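Protein yesU (Bacillus subtilis, PDB 1OQ1) is of unknown function but adopts a galectin-like beta-sandwich fold of the concanavalin type, so carbohydrate binding is a possible though unproven role. Local coordinates at residues R13-R17 against Y212-A216; L16-V22 against F35-L40. All blocks are in the same frame, centred on the assembly; numbering follows the deposited sequence.

Contact 1: residues R13-R17 against Y212-A216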
loop_
_atom_site.group_PDB
_atom_site.type_symbol
_atom_site.label_atom_id
_atom_site.label_comp_id
_atom_site.label_asym_id
_atom_site.label_seq_id
_atom_site.Cartn_x
_atom_site.Cartn_y
_atom_site.Cartn_z
ATOM N N ARG A 13 -2.950 -7.941 13.324
ATOM C CA ARG A 13 -2.182 -8.938 12.604
ATOM C C ARG A 13 -3.151 -9.843 11.856
ATOM O O ARG A 13 -4.072 -10.414 12.449
ATOM C CB ARG A 13 -1.325 -9.761 13.567
ATOM C CG ARG A 13 -0.477 -10.819 12.873
ATOM C CD ARG A 13 0.353 -11.605 13.870
ATOM N NE ARG A 13 1.530 -10.881 14.343
ATOM C CZ ARG A 13 2.629 -10.682 13.619
ATOM N NH1 ARG A 13 2.707 -11.150 12.378
ATOM N NH2 ARG A 13 3.661 -10.033 14.142
ATOM N N ASN A 14 -2.943 -9.952 10.549
ATOM C CA ASN A 14 -3.781 -10.776 9.689
ATOM C C ASN A 14 -2.877 -11.715 8.891
ATOM O O ASN A 14 -2.098 -11.275 8.045
ATOM C CB ASN A 14 -4.576 -9.887 8.733
ATOM C CG ASN A 14 -5.657 -10.646 7.994
ATOM O OD1 ASN A 14 -5.476 -11.806 7.628
ATOM N ND2 ASN A 14 -6.788 -9.989 7.759
ATOM N N PRO A 15 -2.962 -13.026 9.163
ATOM C CA PRO A 15 -2.144 -14.025 8.465
ATOM C C PRO A 15 -2.412 -14.094 6.957
ATOM O O PRO A 15 -1.520 -14.451 6.180
ATOM C CB PRO A 15 -2.523 -15.332 9.166
ATOM C CG PRO A 15 -2.936 -14.887 10.532
ATOM C CD PRO A 15 -3.737 -13.650 10.248
ATOM N N LEU A 16 -3.637 -13.755 6.560
ATOM C CA LEU A 16 -4.052 -13.801 5.158
ATOM C C LEU A 16 -3.877 -15.220 4.613
ATOM O O LEU A 16 -3.325 -15.422 3.527
ATOM C CB LEU A 16 -3.236 -12.805 4.320
ATOM C CG LEU A 16 -3.422 -11.315 4.631
ATOM C CD1 LEU A 16 -2.471 -10.484 3.778
ATOM C CD2 LEU A 16 -4.864 -10.903 4.362
ATOM N N ARG A 17 -4.358 -16.198 5.378
ATOM C CA ARG A 17 -4.236 -17.605 5.003
ATOM C C ARG A 17 -5.529 -18.238 4.490
ATOM O O ARG A 17 -5.487 -19.265 3.808
ATOM C CB ARG A 17 -3.710 -18.420 6.190
ATOM C CG ARG A 17 -2.326 -17.994 6.662
ATOM C CD ARG A 17 -1.777 -18.888 7.773
ATOM N NE ARG A 17 -1.509 -20.250 7.317
ATOM C CZ ARG A 17 -2.337 -21.277 7.489
ATOM N NH1 ARG A 17 -3.496 -21.107 8.113
ATOM N NH2 ARG A 17 -2.003 -22.479 7.036
ATOM N N TYR A 212 0.316 -12.335 -0.976
ATOM C CA TYR A 212 0.557 -11.571 0.241
ATOM C C TYR A 212 0.335 -12.446 1.473
ATOM O O TYR A 212 -0.539 -13.315 1.482
ATOM C CB TYR A 212 -0.384 -10.364 0.312
ATOM C CG TYR A 212 -0.345 -9.457 -0.901
ATOM C CD1 TYR A 212 -0.968 -9.824 -2.092
ATOM C CD2 TYR A 212 0.321 -8.232 -0.857
ATOM C CE1 TYR A 212 -0.931 -8.993 -3.213
ATOM C CE2 TYR A 212 0.366 -7.393 -1.974
ATOM C CZ TYR A 212 -0.262 -7.781 -3.145
ATOM O OH TYR A 212 -0.216 -6.964 -4.247
ATOM N N ARG A 213 1.119 -12.196 2.518
ATOM C CA ARG A 213 1.015 -12.952 3.762
ATOM C C ARG A 213 1.425 -12.116 4.971
ATOM O O ARG A 213 2.141 -11.129 4.838
ATOM C CB ARG A 213 1.924 -14.178 3.701
ATOM C CG ARG A 213 1.305 -15.418 3.105
ATOM C CD ARG A 213 0.858 -16.345 4.212
ATOM N NE ARG A 213 1.025 -17.746 3.841
ATOM C CZ ARG A 213 0.992 -18.752 4.707
ATOM N NH1 ARG A 213 0.798 -18.510 5.997
ATOM N NH2 ARG A 213 1.151 -20.001 4.282
ATOM N N ASP A 214 0.957 -12.531 6.143
ATOM C CA ASP A 214 1.281 -11.894 7.421
ATOM C C ASP A 214 1.321 -10.372 7.446
ATOM O O ASP A 214 2.378 -9.770 7.648
ATOM C CB ASP A 214 2.619 -12.436 7.941
ATOM C CG ASP A 214 2.643 -13.954 8.019
ATOM O OD1 ASP A 214 1.586 -14.556 8.302
ATOM O OD2 ASP A 214 3.723 -14.545 7.808
ATOM N N PHE A 215 0.157 -9.765 7.256
ATOM C CA PHE A 215 -0.001 -8.317 7.267
ATOM C C PHE A 215 -0.176 -7.884 8.728
ATOM O O PHE A 215 -1.118 -8.308 9.400
ATOM C CB PHE A 215 -1.230 -7.959 6.427
ATOM C CG PHE A 215 -1.697 -6.538 6.572
ATOM C CD1 PHE A 215 -0.799 -5.478 6.515
ATOM C CD2 PHE A 215 -3.053 -6.262 6.717
ATOM C CE1 PHE A 215 -1.244 -4.161 6.599
ATOM C CE2 PHE A 215 -3.513 -4.948 6.802
ATOM C CZ PHE A 215 -2.602 -3.893 6.743
ATOM N N ALA A 216 0.732 -7.047 9.221
ATOM C CA ALA A 216 0.650 -6.609 10.614
ATOM C C ALA A 216 0.915 -5.124 10.796
ATOM O O ALA A 216 1.591 -4.501 9.979
ATOM C CB ALA A 216 1.630 -7.410 11.458
#
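Leu16 turns its CD1 methyl into the angle between two side chains of the opposing strand, 3.9 Å from Phe215 CB and 4.0 Å from Tyr212 CB. It lies alongside Tyr212, pointing the same way, and crosses Phe215 at a slant; a branched aliphatic group suits a place that must touch the stems of two aromatics. On the other face, the Arg13 guanidinium sits over Ala216, whose CB meets it 3.9 Å above its plane and toward the rim; so small a residue leaves room for the long arginine chain. Arg213 NH1 comes to the edge of the Arg17 guanidinium, the two planes 58° apart, a meeting of like charges where both residues are partly exposed to solvent. Asn14 and Phe215 form an antiparallel hydrogen-bonded pair, the nearly straight Asn14 N to Phe215 O bond measuring 2.7 Å. Beyond it Asp214 N reaches Pro15 O from above the carbonyl plane. Asn14 OD1 accepts from Leu16 N in an Asx turn and its ND2 donates to Asp21 O, so both ends of the amide are held. Strand 5-14 thus pairs with strand 209-222, which also bonds to strands 40-44 and 63-73, while Phe202 of the facing sheet packs edge-to-face with Phe215.

Contact 2: residues L16-V22 against F35-L40; sequences LRSKSDV and FDDHSL
Phe35 lays one face of its ring against the backbone of Ser18 and Lys19, with Ser18 C 3.4 Å above the ring centre. Val22 meets the rim instead, its CG2 3.9 Å from Phe35 CZ and near the ring plane, and Lys19 crosses obliquely with its CG beside Phe35 CD1. A flat aromatic suits this place because a peptide group can lie across its face while a methyl fills in at its edge. Farther along, Arg17 NH2 lies over one face of the His38 imidazole, 3.6 Å from His38 CG, the two planes only 10° apart; the bend at chi3 (66°) turns the guanidinium back over His38 CB. Both segments are loops at the margin of the galectin-like sandwich, and Leu40 begins strand 40-44, where its CB comes within 4.1 Å of Leu16 CB. Behind this first shell, Asp21 OD2 accepts from Arg17 N (2.8 Å) and Ser18 N (3.0 Å), which approach from opposite faces of the carboxylate plane. A short acidic side chain in the 3-10 turn 19-21 thus holds the N-H groups leading into the Ser18-Lys19 peptide over Phe35. Ser18 OG and Ser20 OG are hydrogen-bonded to each other; within 35-40, Ser39 OG donates to Asp36 O, bracing the turn that presents His38.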
loop_
_atom_site.group_PDB
_atom_site.type_symbol
_atom_site.label_atom_id
_atom_site.label_comp_id
_atom_site.label_asym_id
_atom_site.label_seq_id
_atom_site.Cartn_x
_atom_site.Cartn_y
_atom_site.Cartn_z
ATOM N N LEU A 16 -3.637 -13.755 6.560
ATOM C CA LEU A 16 -4.052 -13.801 5.158
ATOM C C LEU A 16 -3.877 -15.220 4.613
ATOM O O LEU A 16 -3.325 -15.422 3.527
ATOM C CB LEU A 16 -3.236 -12.805 4.320
ATOM C CG LEU A 16 -3.422 -11.315 4.631
ATOM C CD1 LEU A 16 -2.471 -10.484 3.778
ATOM C CD2 LEU A 16 -4.864 -10.903 4.362
ATOM N N ARG A 17 -4.358 -16.198 5.378
ATOM C CA ARG A 17 -4.236 -17.605 5.003
ATOM C C ARG A 17 -5.529 -18.238 4.490
ATOM O O ARG A 17 -5.487 -19.265 3.808
ATOM C CB ARG A 17 -3.710 -18.420 6.190
ATOM C CG ARG A 17 -2.326 -17.994 6.662
ATOM C CD ARG A 17 -1.777 -18.888 7.773
ATOM N NE ARG A 17 -1.509 -20.250 7.317
ATOM C CZ ARG A 17 -2.337 -21.277 7.489
ATOM N NH1 ARG A 17 -3.496 -21.107 8.113
ATOM N NH2 ARG A 17 -2.003 -22.479 7.036
ATOM N N SER A 18 -6.672 -17.640 4.818
ATOM C CA SER A 18 -7.953 -18.181 4.366
ATOM C C SER A 18 -8.982 -17.084 4.112
ATOM O O SER A 18 -8.796 -15.933 4.519
ATOM C CB SER A 18 -8.508 -19.163 5.400
ATOM O OG SER A 18 -8.920 -18.481 6.570
ATOM N N LYS A 19 -10.071 -17.457 3.443
ATOM C CA LYS A 19 -11.149 -16.527 3.119
ATOM C C LYS A 19 -11.668 -15.760 4.331
ATOM O O LYS A 19 -11.991 -14.577 4.233
ATOM C CB LYS A 19 -12.314 -17.282 2.476
ATOM C CG LYS A 19 -11.933 -18.078 1.243
ATOM C CD LYS A 19 -13.100 -18.922 0.747
ATOM C CE LYS A 19 -12.683 -19.788 -0.433
ATOM N NZ LYS A 19 -13.805 -20.626 -0.941
ATOM N N SER A 20 -11.759 -16.433 5.473
ATOM C CA SER A 20 -12.259 -15.790 6.683
ATOM C C SER A 20 -11.389 -14.609 7.115
ATOM O O SER A 20 -11.866 -13.700 7.791
ATOM C CB SER A 20 -12.356 -16.806 7.825
ATOM O OG SER A 20 -11.095 -17.394 8.092
ATOM N N ASP A 21 -10.118 -14.619 6.718
ATOM C CA ASP A 21 -9.208 -13.538 7.085
ATOM C C ASP A 21 -9.535 -12.202 6.419
ATOM O O ASP A 21 -9.194 -11.144 6.949
ATOM C CB ASP A 21 -7.757 -13.923 6.774
ATOM C CG ASP A 21 -7.232 -14.996 7.706
ATOM O OD1 ASP A 21 -7.589 -14.951 8.901
ATOM O OD2 ASP A 21 -6.455 -15.868 7.257
ATOM N N VAL A 22 -10.185 -12.240 5.260
ATOM C CA VAL A 22 -10.536 -11.001 4.577
ATOM C C VAL A 22 -12.049 -10.836 4.513
ATOM O O VAL A 22 -12.575 -10.151 3.637
ATOM C CB VAL A 22 -9.963 -10.962 3.147
ATOM C CG1 VAL A 22 -8.444 -11.018 3.203
ATOM C CG2 VAL A 22 -10.511 -12.124 2.332
ATOM N N PHE A 35 -6.886 -18.412 -2.340
ATOM C CA PHE A 35 -6.048 -18.747 -1.195
ATOM C C PHE A 35 -5.244 -20.031 -1.354
ATOM O O PHE A 35 -5.037 -20.774 -0.392
ATOM C CB PHE A 35 -6.886 -18.794 0.084
ATOM C CG PHE A 35 -7.273 -17.435 0.598
ATOM C CD1 PHE A 35 -8.439 -16.813 0.165
ATOM C CD2 PHE A 35 -6.444 -16.755 1.484
ATOM C CE1 PHE A 35 -8.769 -15.529 0.605
ATOM C CE2 PHE A 35 -6.764 -15.475 1.928
ATOM C CZ PHE A 35 -7.932 -14.860 1.486
ATOM N N ASP A 36 -4.785 -20.279 -2.575
ATOM C CA ASP A 36 -3.972 -21.451 -2.876
ATOM C C ASP A 36 -2.750 -21.409 -1.956
ATOM O O ASP A 36 -2.203 -20.338 -1.696
ATOM C CB ASP A 36 -3.530 -21.406 -4.341
ATOM C CG ASP A 36 -2.870 -22.695 -4.797
ATOM O OD1 ASP A 36 -1.884 -23.123 -4.162
ATOM O OD2 ASP A 36 -3.338 -23.276 -5.801
ATOM N N ASP A 37 -2.323 -22.568 -1.463
ATOM C CA ASP A 37 -1.172 -22.638 -0.567
ATOM C C ASP A 37 -1.376 -21.824 0.711
ATOM O O ASP A 37 -0.412 -21.345 1.306
ATOM C CB ASP A 37 0.092 -22.146 -1.276
ATOM C CG ASP A 37 0.538 -23.075 -2.384
ATOM O OD1 ASP A 37 0.823 -24.255 -2.090
ATOM O OD2 ASP A 37 0.608 -22.626 -3.547
ATOM N N HIS A 38 -2.629 -21.659 1.123
ATOM C CA HIS A 38 -2.948 -20.914 2.340
ATOM C C HIS A 38 -2.296 -19.534 2.392
ATOM O O HIS A 38 -1.699 -19.149 3.397
ATOM C CB HIS A 38 -2.534 -21.730 3.569
ATOM C CG HIS A 38 -3.342 -22.975 3.762
ATOM N ND1 HIS A 38 -4.644 -22.953 4.214
ATOM C CD2 HIS A 38 -3.051 -24.275 3.520
ATOM C CE1 HIS A 38 -5.120 -24.185 4.243
ATOM N NE2 HIS A 38 -4.173 -25.006 3.826
ATOM N N SER A 39 -2.420 -18.795 1.297
ATOM C CA SER A 39 -1.862 -17.453 1.203
ATOM C C SER A 39 -2.732 -16.650 0.242
ATOM O O SER A 39 -3.286 -17.204 -0.702
ATOM C CB SER A 39 -0.424 -17.514 0.688
ATOM O OG SER A 39 -0.365 -18.154 -0.575
ATOM N N LEU A 40 -2.847 -15.348 0.482
ATOM C CA LEU A 40 -3.672 -14.497 -0.372
ATOM C C LEU A 40 -3.082 -14.275 -1.761
ATOM O O LEU A 40 -2.009 -13.686 -1.908
ATOM C CB LEU A 40 -3.900 -13.134 0.291
ATOM C CG LEU A 40 -4.638 -12.092 -0.563
ATOM C CD1 LEU A 40 -6.055 -12.563 -0.834
ATOM C CD2 LEU A 40 -4.664 -10.755 0.154
#

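Overall arrangement
Contacts 1 and 2 have centres about 8 Å apart and share Leu16 and Arg17, the residues through which the chain passes from strand 5-14 into the loop 16-22. Two probable hydrogen bonds join them directly: Asn14 ND2 to Asp21 O at 2.8 Å, and Tyr212 N to Leu40 O at 2.8 Å. The first ties the end of the strand to its following 3-10 turn; the second is the pairing by which Leu40, at the start of strand 40-44, joins the sheet of 212-216. Arg213 of contact 1 also packs against contact 2, its CZ 3.0 Å from His38 O, a close packing contact. Contact 1 lies about 14 Å and contact 2 about 18 Å, centre to centre, from the middle of the chain, so the pair leads outward from sheet to peripheral loops.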